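Local coordinates for protein succinylglutamate desuccinylase/aspartoacylase (Ruegeria sp. TM1040, PDB 3NA6) that probably acts as a metal-dependent hydrolase of the succinylglutamate desuccinylase/aspartoacylase family, removing acyl groups from N-acylated amino acids, at residues Gly266-Met271 and Ser310-Gly315. Sequence-based numbering, arbitrary orientation.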
loop_
_atom_site.group_PDB
_atom_site.type_symbol
_atom_site.label_atom_id
_atom_site.label_comp_id
_atom_site.label_asym_id
_atom_site.label_seq_id
_atom_site.Cartn_x
_atom_site.Cartn_y
_atom_site.Cartn_z
ATOM N N GLY A 266 23.455 -1.571 -6.417
ATOM C CA GLY A 266 23.589 -1.640 -7.853
ATOM C C GLY A 266 23.238 -2.967 -8.464
ATOM O O GLY A 266 22.576 -3.823 -7.829
ATOM N N LEU A 267 23.693 -3.100 -9.707
ATOM C CA LEU A 267 23.597 -4.303 -10.518
ATOM C C LEU A 267 24.686 -5.274 -10.078
ATOM O O LEU A 267 25.870 -4.991 -10.184
ATOM C CB LEU A 267 23.778 -3.957 -12.006
ATOM C CG LEU A 267 23.716 -5.100 -13.032
ATOM C CD1 LEU A 267 22.370 -5.774 -12.916
ATOM C CD2 LEU A 267 23.986 -4.633 -14.484
ATOM N N PHE A 268 24.278 -6.448 -9.637
ATOM C CA PHE A 268 25.209 -7.399 -9.011
ATOM C C PHE A 268 25.741 -8.387 -10.042
ATOM O O PHE A 268 24.955 -9.105 -10.689
ATOM C CB PHE A 268 24.467 -8.181 -7.940
ATOM C CG PHE A 268 25.325 -9.135 -7.175
ATOM C CD1 PHE A 268 26.349 -8.662 -6.376
ATOM C CD2 PHE A 268 25.102 -10.488 -7.231
ATOM C CE1 PHE A 268 27.119 -9.486 -5.639
ATOM C CE2 PHE A 268 25.925 -11.355 -6.492
ATOM C CZ PHE A 268 26.907 -10.830 -5.678
ATOM N N GLU A 269 27.056 -8.405 -10.216
ATOM C CA GLU A 269 27.694 -9.374 -11.079
ATOM C C GLU A 269 28.619 -10.289 -10.273
ATOM O O GLU A 269 29.714 -9.876 -9.853
ATOM C CB GLU A 269 28.510 -8.730 -12.197
ATOM C CG GLU A 269 29.140 -9.829 -13.116
ATOM C CD GLU A 269 30.121 -9.302 -14.101
ATOM O OE1 GLU A 269 30.356 -8.085 -14.076
ATOM O OE2 GLU A 269 30.673 -10.118 -14.886
ATOM N N ILE A 270 28.203 -11.534 -10.067
ATOM C CA ILE A 270 29.085 -12.499 -9.378
ATOM C C ILE A 270 30.095 -13.000 -10.409
ATOM O O ILE A 270 29.774 -13.042 -11.609
ATOM C CB ILE A 270 28.284 -13.638 -8.737
ATOM C CG1 ILE A 270 29.147 -14.315 -7.671
ATOM C CG2 ILE A 270 27.775 -14.632 -9.774
ATOM C CD1 ILE A 270 28.470 -14.532 -6.420
HETATM N N MSE A 271 31.299 -13.358 -9.968
HETATM C CA MSE A 271 32.361 -13.793 -10.898
HETATM C C MSE A 271 32.655 -15.296 -10.899
HETATM O O MSE A 271 33.315 -15.818 -11.807
HETATM C CB MSE A 271 33.649 -13.029 -10.611
HETATM C CG MSE A 271 33.482 -11.520 -10.671
HETATM SE SE MSE A 271 32.670 -10.809 -12.331
HETATM C CE MSE A 271 33.951 -11.385 -13.661
ATOM N N SER A 310 28.267 -19.249 -0.352
ATOM C CA SER A 310 27.042 -18.476 -0.245
ATOM C C SER A 310 27.128 -17.272 -1.159
ATOM O O SER A 310 28.208 -16.721 -1.341
ATOM C CB SER A 310 26.840 -17.985 1.192
ATOM O OG SER A 310 25.526 -17.433 1.310
ATOM N N ARG A 311 26.004 -16.862 -1.738
ATOM C CA ARG A 311 25.979 -15.629 -2.543
ATOM C C ARG A 311 24.688 -14.857 -2.397
ATOM O O ARG A 311 23.637 -15.449 -2.173
ATOM C CB ARG A 311 26.212 -15.922 -4.025
ATOM C CG ARG A 311 25.300 -16.985 -4.658
ATOM C CD ARG A 311 25.211 -16.831 -6.200
ATOM N NE ARG A 311 24.560 -15.557 -6.561
ATOM C CZ ARG A 311 24.302 -15.154 -7.811
ATOM N NH1 ARG A 311 24.637 -15.900 -8.842
ATOM N NH2 ARG A 311 23.711 -13.978 -8.024
ATOM N N HIS A 312 24.784 -13.536 -2.545
ATOM C CA HIS A 312 23.608 -12.702 -2.735
ATOM C C HIS A 312 22.925 -13.225 -3.980
ATOM O O HIS A 312 23.598 -13.418 -4.995
ATOM C CB HIS A 312 24.039 -11.246 -2.958
ATOM C CG HIS A 312 22.917 -10.311 -3.276
ATOM N ND1 HIS A 312 22.100 -9.762 -2.305
ATOM C CD2 HIS A 312 22.510 -9.783 -4.457
ATOM C CE1 HIS A 312 21.215 -8.967 -2.884
ATOM N NE2 HIS A 312 21.446 -8.954 -4.187
ATOM N N PHE A 313 21.605 -13.408 -3.930
ATOM C CA PHE A 313 20.875 -13.951 -5.077
ATOM C C PHE A 313 20.359 -12.944 -6.141
ATOM O O PHE A 313 20.700 -13.079 -7.310
ATOM C CB PHE A 313 19.773 -14.872 -4.563
ATOM C CG PHE A 313 19.049 -15.621 -5.631
ATOM C CD1 PHE A 313 19.533 -16.827 -6.074
ATOM C CD2 PHE A 313 17.855 -15.150 -6.144
ATOM C CE1 PHE A 313 18.878 -17.536 -7.037
ATOM C CE2 PHE A 313 17.186 -15.867 -7.104
ATOM C CZ PHE A 313 17.712 -17.075 -7.539
ATOM N N PRO A 314 19.581 -11.907 -5.741
ATOM C CA PRO A 314 18.937 -11.074 -6.727
ATOM C C PRO A 314 19.893 -10.248 -7.581
ATOM O O PRO A 314 21.003 -9.954 -7.173
ATOM C CB PRO A 314 18.012 -10.140 -5.880
ATOM C CG PRO A 314 17.842 -10.832 -4.592
ATOM C CD PRO A 314 19.142 -11.576 -4.373
ATOM N N GLY A 315 19.434 -9.903 -8.777
ATOM C CA GLY A 315 20.171 -9.086 -9.706
ATOM C C GLY A 315 20.603 -7.759 -9.149
ATOM O O GLY A 315 21.632 -7.234 -9.541
#
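F268 N donates a nearly straight hydrogen bond of 2.8 Å to G315 O, tying strand 266-270 to the turn that follows strand 306-312, while the two segments run roughly antiparallel, their strand axes 9.0 Å apart at closest approach. Side chains from both strands meet between them. F268, with CG anti to its backbone N (chi1 -177°), reaches across and receives the edge of the H312 ring on one face, an edge-to-face pair with planes at 75°; H312 CB adds a CH-pi contact over that face, 4.2 Å from the ring centroid, and H312 NE2 bonds M316 O. R311 bends at chi3 so that NE (2.8 Å) and NH2 (3.1 Å) both grip H312 O, which lies in the guanidinium plane. NH2 also meets the F268 ring at its edge, and NH1 bonds S217 O of the second subunit. I270 CG2 sits over a guanidinium face, 3.5 Å from NH1, while I270 CD1 lies against R311 CB at 3.6 Å. A leucine in place of R311 has no N-H groups, and H312 O and that S217 O would probably be left without these donors. Strands 266-270 and 306-312 belong to different antiparallel sheets, consistent with facing layers of a small beta-sandwich-like C-terminal domain, here beside a subunit interface.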